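HI0065 (Haemophilus influenzae, PDB 1HTW) binds ATP and magnesium and is required for forming the threonylcarbamoyl group on adenosine 37 of tRNAs that read codons beginning with adenine. Local coordinates at residues Ala125-Asn130 against Asn151-Phe156. Residues are numbered along the deposited sequence; the frame is centred on the assembly and turned at random.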
ATOM      1  N   ALA A 125       2.362 -10.534   1.614  1.00 22.65           N
ATOM      2  CA  ALA A 125       2.891  -9.180   1.527  1.00 18.95           C
ATOM      3  C   ALA A 125       4.416  -9.161   1.368  1.00 22.41           C
ATOM      4  O   ALA A 125       5.092  -9.957   1.988  1.00 25.43           O
ATOM      5  CB  ALA A 125       2.578  -8.393   2.801  1.00 19.92           C
ATOM      6  N   ASP A 126       4.885  -8.144   0.651  1.00 20.89           N
ATOM      7  CA  ASP A 126       6.335  -7.922   0.608  1.00 18.87           C
ATOM      8  C   ASP A 126       6.694  -7.048   1.823  1.00 19.33           C
ATOM      9  O   ASP A 126       7.763  -7.166   2.390  1.00 22.73           O
ATOM     10  CB  ASP A 126       6.761  -7.222  -0.679  1.00 23.73           C
ATOM     11  CG  ASP A 126       6.655  -8.186  -1.854  1.00 30.70           C
ATOM     12  OD1 ASP A 126       7.521  -9.118  -1.943  1.00 26.10           O
ATOM     13  OD2 ASP A 126       5.712  -8.095  -2.665  1.00 26.79           O
ATOM     14  N   ILE A 127       5.748  -6.155   2.155  1.00 17.51           N
ATOM     15  CA  ILE A 127       6.053  -5.222   3.280  1.00 18.41           C
ATOM     16  C   ILE A 127       4.712  -4.913   3.993  1.00 18.33           C
ATOM     17  O   ILE A 127       3.681  -4.870   3.337  1.00 16.39           O
ATOM     18  CB  ILE A 127       6.693  -3.960   2.746  1.00 30.07           C
ATOM     19  CG1 ILE A 127       7.186  -2.997   3.840  1.00 38.31           C
ATOM     20  CG2 ILE A 127       5.765  -3.214   1.801  1.00 26.66           C
ATOM     21  CD1 ILE A 127       8.459  -2.260   3.382  1.00 24.89           C
ATOM     22  N   LEU A 128       4.796  -4.912   5.305  1.00 16.11           N
ATOM     23  CA  LEU A 128       3.640  -4.491   6.127  1.00 17.35           C
ATOM     24  C   LEU A 128       3.903  -3.054   6.529  1.00 16.87           C
ATOM     25  O   LEU A 128       5.002  -2.717   6.951  1.00 18.86           O
ATOM     26  CB  LEU A 128       3.526  -5.300   7.427  1.00 19.30           C
ATOM     27  CG  LEU A 128       3.570  -6.795   7.327  1.00 24.68           C
ATOM     28  CD1 LEU A 128       3.389  -7.438   8.718  1.00 26.65           C
ATOM     29  CD2 LEU A 128       2.476  -7.298   6.392  1.00 21.56           C
ATOM     30  N   VAL A 129       2.844  -2.214   6.487  1.00 13.07           N
ATOM     31  CA  VAL A 129       3.034  -0.843   6.984  1.00 19.26           C
ATOM     32  C   VAL A 129       2.074  -0.703   8.178  1.00 23.25           C
ATOM     33  O   VAL A 129       0.856  -0.688   7.953  1.00 21.20           O
ATOM     34  CB  VAL A 129       2.570   0.168   5.896  1.00 19.63           C
ATOM     35  CG1 VAL A 129       2.730   1.581   6.413  1.00 19.16           C
ATOM     36  CG2 VAL A 129       3.437   0.014   4.642  1.00 20.05           C
ATOM     37  N   ASN A 130       2.614  -0.661   9.403  1.00 17.46           N
ATOM     38  CA  ASN A 130       1.689  -0.656  10.570  1.00 16.51           C
ATOM     39  C   ASN A 130       1.652   0.758  11.102  1.00 20.67           C
ATOM     40  O   ASN A 130       2.694   1.314  11.488  1.00 19.49           O
ATOM     41  CB  ASN A 130       2.296  -1.586  11.645  1.00 19.51           C
ATOM     42  CG  ASN A 130       2.255  -3.045  11.253  1.00 24.76           C
ATOM     43  OD1 ASN A 130       1.493  -3.439  10.377  1.00 23.47           O
ATOM     44  ND2 ASN A 130       3.117  -3.887  11.845  1.00 22.31           N
ATOM     45  N   ASN A 151      14.847  -5.247   0.502  1.00 20.61           N
ATOM     46  CA  ASN A 151      15.403  -4.287  -0.420  1.00 19.32           C
ATOM     47  C   ASN A 151      14.684  -2.932  -0.376  1.00 16.36           C
ATOM     48  O   ASN A 151      15.313  -1.881  -0.481  1.00 19.99           O
ATOM     49  CB  ASN A 151      15.366  -4.878  -1.845  1.00 26.09           C
ATOM     50  CG  ASN A 151      16.480  -5.947  -1.983  1.00 28.24           C
ATOM     51  OD1 ASN A 151      17.499  -5.861  -1.309  1.00 26.48           O
ATOM     52  ND2 ASN A 151      16.283  -6.874  -2.890  1.00 27.78           N
ATOM     53  N   ILE A 152      13.369  -2.987  -0.166  1.00 22.68           N
ATOM     54  CA  ILE A 152      12.604  -1.747  -0.029  1.00 18.98           C
ATOM     55  C   ILE A 152      13.032  -0.968   1.214  1.00 17.06           C
ATOM     56  O   ILE A 152      13.263   0.224   1.145  1.00 20.58           O
ATOM     57  CB  ILE A 152      11.095  -2.014   0.035  1.00 17.06           C
ATOM     58  CG1 ILE A 152      10.562  -2.507  -1.320  1.00 24.73           C
ATOM     59  CG2 ILE A 152      10.367  -0.713   0.421  1.00 19.31           C
ATOM     60  CD1 ILE A 152       9.260  -3.231  -1.239  1.00 19.01           C
ATOM     61  N   ILE A 153      13.156  -1.700   2.334  1.00 19.26           N
ATOM     62  CA  ILE A 153      13.546  -1.038   3.571  1.00 19.89           C
ATOM     63  C   ILE A 153      14.970  -0.491   3.503  1.00 22.13           C
ATOM     64  O   ILE A 153      15.224   0.630   3.955  1.00 26.71           O
ATOM     65  CB  ILE A 153      13.360  -2.019   4.762  1.00 31.90           C
ATOM     66  CG1 ILE A 153      11.854  -2.001   5.097  1.00 28.00           C
ATOM     67  CG2 ILE A 153      14.178  -1.514   5.960  1.00 30.56           C
ATOM     68  CD1 ILE A 153      11.418  -2.996   6.142  1.00 35.13           C
ATOM     69  N   SER A 154      15.861  -1.209   2.838  1.00 23.22           N
ATOM     70  CA  SER A 154      17.245  -0.766   2.720  1.00 27.45           C
ATOM     71  C   SER A 154      17.315   0.512   1.894  1.00 37.26           C
ATOM     72  O   SER A 154      18.212   1.326   2.091  1.00 35.51           O
ATOM     73  CB  SER A 154      18.142  -1.848   2.109  1.00 29.84           C
ATOM     74  OG  SER A 154      17.780  -2.039   0.751  1.00 47.28           O
ATOM     75  N   ALA A 155      16.341   0.674   0.995  1.00 29.31           N
ATOM     76  CA  ALA A 155      16.349   1.878   0.150  1.00 35.59           C
ATOM     77  C   ALA A 155      16.080   3.142   0.914  1.00 39.24           C
ATOM     78  O   ALA A 155      16.420   4.258   0.463  1.00 37.28           O
ATOM     79  CB  ALA A 155      15.371   1.680  -1.007  1.00 34.98           C
ATOM     80  N   PHE A 156      15.487   3.058   2.107  1.00 35.94           N
ATOM     81  CA  PHE A 156      15.164   4.221   2.895  1.00 47.97           C
ATOM     82  C   PHE A 156      16.369   4.913   3.506  1.00 61.51           C
ATOM     83  O   PHE A 156      16.258   6.065   3.950  1.00 63.38           O
ATOM     84  CB  PHE A 156      14.150   3.860   3.990  1.00 42.59           C
ATOM     85  CG  PHE A 156      12.743   3.900   3.455  1.00 28.07           C
ATOM     86  CD1 PHE A 156      12.050   5.099   3.437  1.00 33.11           C
ATOM     87  CD2 PHE A 156      12.137   2.766   2.963  1.00 30.51           C
ATOM     88  CE1 PHE A 156      10.744   5.141   3.019  1.00 25.25           C
ATOM     89  CE2 PHE A 156      10.798   2.791   2.577  1.00 33.51           C
ATOM     90  CZ  PHE A 156      10.135   4.001   2.541  1.00 27.16           C
TER
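I127 meets I152 and I153 through a single methyl group, its CD1, and the contact is wholly apolar. That methyl lies 3.8 Å from I152 CG2, the short branch of its partner. It is equally 3.8 Å from I153 CG1, on the long branch of the next residue. The reach comes from the strand side: with CG1 of I127 anti to the backbone nitrogen (chi1 -174°), the long arm extends from the sheet to the helix, bridging the 8.1 Å between I127 CA and I152 CA. I152 directs its CB at the strand, whereas the CB of I153 points along the flank and its long branch, CG1 first and CD1 behind it, turns in to the methyl.

Hydrogen bonds lie within the helical segment and towards the rest of the fold. Near the C-terminal end of helix 147-155, S154 OG donates to N151 O at 2.8 Å, returning the hydroxyl to the backbone one turn earlier, with the donor tilted 33° from the carbonyl plane. On the strand side, D126, itself backbone-bonded to M35 and Q145, is anchored through OD1 by a salt bridge to K32 and a hydrogen bond to T146, and through OD2 by the M35 amide, where strand 127-134 begins.

I152 also packs on L25 and L28 of helix 11-28, and I127 on V36. The C-terminal helix of this P-loop NTPase fold thus rests on the central sheet away from the nucleotide site; with no hydrogen bond or salt bridge between the two segments, their mutual hold rests on van der Waals contact and the burial of three isoleucines, not on directional bonds.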